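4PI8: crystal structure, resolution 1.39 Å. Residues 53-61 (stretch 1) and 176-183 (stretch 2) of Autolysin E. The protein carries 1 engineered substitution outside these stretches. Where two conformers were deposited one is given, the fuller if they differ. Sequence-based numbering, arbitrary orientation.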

# COMPACT_ATOMS: atom_id res chain seq x y z
N ASP A 53 15.34 -0.59 6.72
CA ASP A 53 14.27 -0.19 7.62
C ASP A 53 13.20 0.70 6.96
O ASP A 53 12.46 1.43 7.64
N MET A 54 13.06 0.60 5.65
CA MET A 54 11.99 1.30 4.88
C MET A 54 10.60 0.99 5.42
O MET A 54 9.77 1.85 5.33
N LYS A 55 10.37 -0.24 5.93
CA LYS A 55 9.01 -0.56 6.41
C LYS A 55 8.67 0.20 7.69
O LYS A 55 7.48 0.23 8.08
N TYR A 56 9.66 0.79 8.36
CA TYR A 56 9.45 1.48 9.62
C TYR A 56 9.59 2.96 9.49
O TYR A 56 9.56 3.71 10.45
N MET A 57 9.73 3.46 8.26
CA MET A 57 9.93 4.86 7.95
C MET A 57 8.62 5.60 7.73
O MET A 57 7.73 5.14 6.98
N ASP A 58 8.48 6.80 8.29
CA ASP A 58 7.30 7.60 8.17
C ASP A 58 7.13 8.01 6.70
O ASP A 58 8.04 8.62 6.12
N ILE A 59 6.03 7.57 6.07
CA ILE A 59 5.71 7.87 4.66
C ILE A 59 4.71 8.97 4.48
O ILE A 59 4.18 9.20 3.40
N THR A 60 4.49 9.72 5.58
CA THR A 60 3.66 10.89 5.54
C THR A 60 4.49 12.10 5.30
O THR A 60 3.85 13.21 5.46
N GLU A 61 5.80 11.94 5.09
CA GLU A 61 6.75 13.01 4.74
C GLU A 61 7.13 12.87 3.27
O GLU A 61 7.59 11.80 2.81
N GLN A 176 -1.53 5.26 11.25
CA GLN A 176 -0.79 4.16 10.58
C GLN A 176 0.08 4.89 9.54
O GLN A 176 -0.36 5.14 8.43
N LEU A 177 1.29 5.23 9.97
CA LEU A 177 2.16 6.18 9.31
C LEU A 177 3.30 5.53 8.56
O LEU A 177 4.07 6.25 7.90
N ASN A 178 3.49 4.25 8.72
CA ASN A 178 4.52 3.50 8.02
C ASN A 178 3.98 2.19 7.56
O ASN A 178 2.84 1.78 7.90
N LEU A 179 4.74 1.48 6.70
CA LEU A 179 4.21 0.27 6.14
C LEU A 179 3.85 -0.80 7.17
O LEU A 179 2.88 -1.52 7.07
N TYR A 180 4.75 -0.94 8.14
CA TYR A 180 4.51 -1.90 9.24
C TYR A 180 3.16 -1.65 9.93
O TYR A 180 2.41 -2.57 10.17
N GLN A 181 2.92 -0.38 10.24
CA GLN A 181 1.65 -0.03 10.90
C GLN A 181 0.46 -0.23 9.99
O GLN A 181 -0.62 -0.64 10.44
N MET A 182 0.60 0.08 8.70
CA MET A 182 -0.49 -0.14 7.75
C MET A 182 -0.82 -1.62 7.68
O MET A 182 -2.00 -1.99 7.51
N ARG A 183 0.20 -2.48 7.74
CA ARG A 183 0.01 -3.90 7.58
C ARG A 183 -0.46 -4.62 8.86
O ARG A 183 -1.24 -5.56 8.78

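The two stretches lie far apart in sequence but bury 512 Å² between them, both sides summed. Main-chain hydrogen bonds fix the register. Tyr180 N donates to Lys55 O at 3.0 Å, and Ile59 N donates to Leu177 O at 3.0 Å. Both are nearly straight. The same Leu177 O receives a CA-H...O contact from Asp58 CA at 3.5 Å. Beside these bonds, CB of Lys55 lies 4.2 Å from CB of Leu179. The rest of the lysine chain (chi1 p, chi2 t) leads away, and its NZ is bonded elsewhere in the structure.

Asn178 is the main polar side chain of the contact. It adopts chi1 p and sits at the N-cap of the helix that starts at Leu179. Its OD1 accepts from Gln181 N at 2.8 Å, which caps the helix. Its ND2 makes a weak bond to Tyr56 O at 3.3 Å, with an angle of 121°. Its CB lies 3.2 Å from Met57 O. Gln181 (m, t) returns the favour within its own stretch: its OE1 accepts from Leu177 N at 2.8 Å and weakly from Asn178 N at 3.3 Å. Gln181 does not touch stretch 1.

Asp58 (chi1 t) holds its own loop. Its OD1 accepts from Thr60 N at 2.8 Å and from Thr60 OG1 at 2.6 Å. Thr60 (chi1 p) points toward stretch 2, and its CG2 meets Leu177 CD2 at 3.9 Å. Leu177 is in the m, t rotamer.

Two waters join the stretches. Water 1 donates to Met54 O at 2.8 Å and to Met57 O at 2.7 Å, and accepts from Leu179 N at 2.9 Å. It thus links the 3-10 segment and the residue after it to the first turn of the helix. Water 2 donates to Tyr56 O at 2.9 Å and accepts from Asn178 ND2 at 3.0 Å, bridging the same two groups as the weak direct bond.

Apolar contacts complete the packing. Ile59 (p, t) starts sideways, but its end comes nearer. Its CD1 lies 4.1 Å from Leu179 CD2 and 3.9 Å from Met182 SD. Leu179 is m, t; Met182 is m, t, p and points toward stretch 1.

The tyrosines form an oblique aromatic pair. Tyr180 (chi1 t) points toward stretch 1. Tyr56 (chi1 m) starts away, but its ring comes nearer. Tyr56 CE1 is 3.7 Å from Tyr180 CD1. The ring centroids are 5.5 Å apart and the planes meet at 39°.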

# COMPACT_ATOMS: atom_id res chain seq x y z
CB ASP A 53 14.85 0.41 8.89
CG ASP A 53 15.28 -0.68 9.91
OD1 ASP A 53 15.37 -1.88 9.51
OD2 ASP A 53 15.49 -0.36 11.09
CB MET A 54 11.92 0.89 3.37
CG MET A 54 12.59 1.74 2.29
SD MET A 54 12.51 3.51 2.61
CE MET A 54 14.06 3.46 3.37
CB LYS A 55 8.72 -2.01 6.44
CG LYS A 55 9.47 -2.79 7.46
CD LYS A 55 8.95 -4.21 7.53
CE LYS A 55 9.73 -5.23 6.72
NZ LYS A 55 9.35 -6.63 7.06
CB TYR A 56 10.46 0.92 10.64
CG TYR A 56 10.38 -0.56 10.81
CD1 TYR A 56 9.28 -1.19 11.36
CD2 TYR A 56 11.42 -1.38 10.36
CE1 TYR A 56 9.22 -2.55 11.47
CE2 TYR A 56 11.35 -2.75 10.50
CZ TYR A 56 10.25 -3.34 11.06
OH TYR A 56 10.17 -4.73 11.18
CB MET A 57 10.80 4.98 6.72
CG MET A 57 11.23 6.38 6.45
SD MET A 57 12.05 6.58 4.85
CE MET A 57 10.57 6.47 3.83
CB ASP A 58 7.49 8.83 9.06
CG ASP A 58 6.38 9.79 9.04
OD1 ASP A 58 5.43 9.73 8.26
OD2 ASP A 58 6.40 10.75 9.90
CB ILE A 59 5.35 6.55 3.89
CG1 ILE A 59 4.32 5.74 4.67
CG2 ILE A 59 6.61 5.78 3.60
CD1 ILE A 59 3.73 4.57 3.93
CB THR A 60 2.83 11.05 6.86
OG1 THR A 60 3.70 11.58 7.89
CG2 THR A 60 2.25 9.80 7.28
CB GLU A 61 8.02 12.94 5.56
CG GLU A 61 7.96 13.09 7.09
CD GLU A 61 7.06 14.19 7.61
OE1 GLU A 61 6.80 15.20 6.90
OE2 GLU A 61 6.61 14.03 8.77
CB GLN A 176 -1.78 3.17 9.98
CG GLN A 176 -2.57 2.40 11.02
CD GLN A 176 -3.68 1.56 10.42
OE1 GLN A 176 -4.80 2.03 10.23
NE2 GLN A 176 -3.39 0.35 10.07
CB LEU A 177 2.78 7.14 10.35
CG LEU A 177 1.81 7.78 11.34
CD1 LEU A 177 2.67 8.76 12.20
CD2 LEU A 177 0.74 8.50 10.58
CB ASN A 178 5.79 3.43 8.85
CG ASN A 178 5.66 2.60 10.09
OD1 ASN A 178 4.96 1.59 10.14
ND2 ASN A 178 6.43 3.02 11.12
CB LEU A 179 5.17 -0.33 5.08
CG LEU A 179 5.37 0.52 3.81
CD1 LEU A 179 6.58 0.01 3.07
CD2 LEU A 179 4.16 0.59 2.92
CB TYR A 180 5.65 -1.84 10.28
CG TYR A 180 5.51 -2.96 11.29
CD1 TYR A 180 5.97 -4.23 11.03
CD2 TYR A 180 4.89 -2.76 12.50
CE1 TYR A 180 5.79 -5.26 11.92
CE2 TYR A 180 4.70 -3.81 13.38
CZ TYR A 180 5.16 -5.04 13.10
OH TYR A 180 4.94 -6.11 13.99
CB GLN A 181 1.64 1.38 11.44
CG GLN A 181 2.65 1.64 12.54
CD GLN A 181 2.76 3.09 12.86
OE1 GLN A 181 2.85 3.95 11.98
NE2 GLN A 181 2.72 3.43 14.16
CB MET A 182 -0.10 0.40 6.36
CG MET A 182 -0.04 1.91 6.31
SD MET A 182 0.54 2.55 4.72
CE MET A 182 -0.91 2.25 3.70
CB ARG A 183 1.29 -4.55 7.04
CG ARG A 183 1.22 -6.05 6.89
CD ARG A 183 0.11 -6.53 5.95
NE ARG A 183 0.04 -7.99 5.86
CZ ARG A 183 -0.60 -8.77 6.73
NH1 ARG A 183 -1.14 -8.26 7.83
NH2 ARG A 183 -0.64 -10.08 6.51
O HOH W 1 7.16 2.77 5.74
O HOH W 2 7.68 5.78 11.23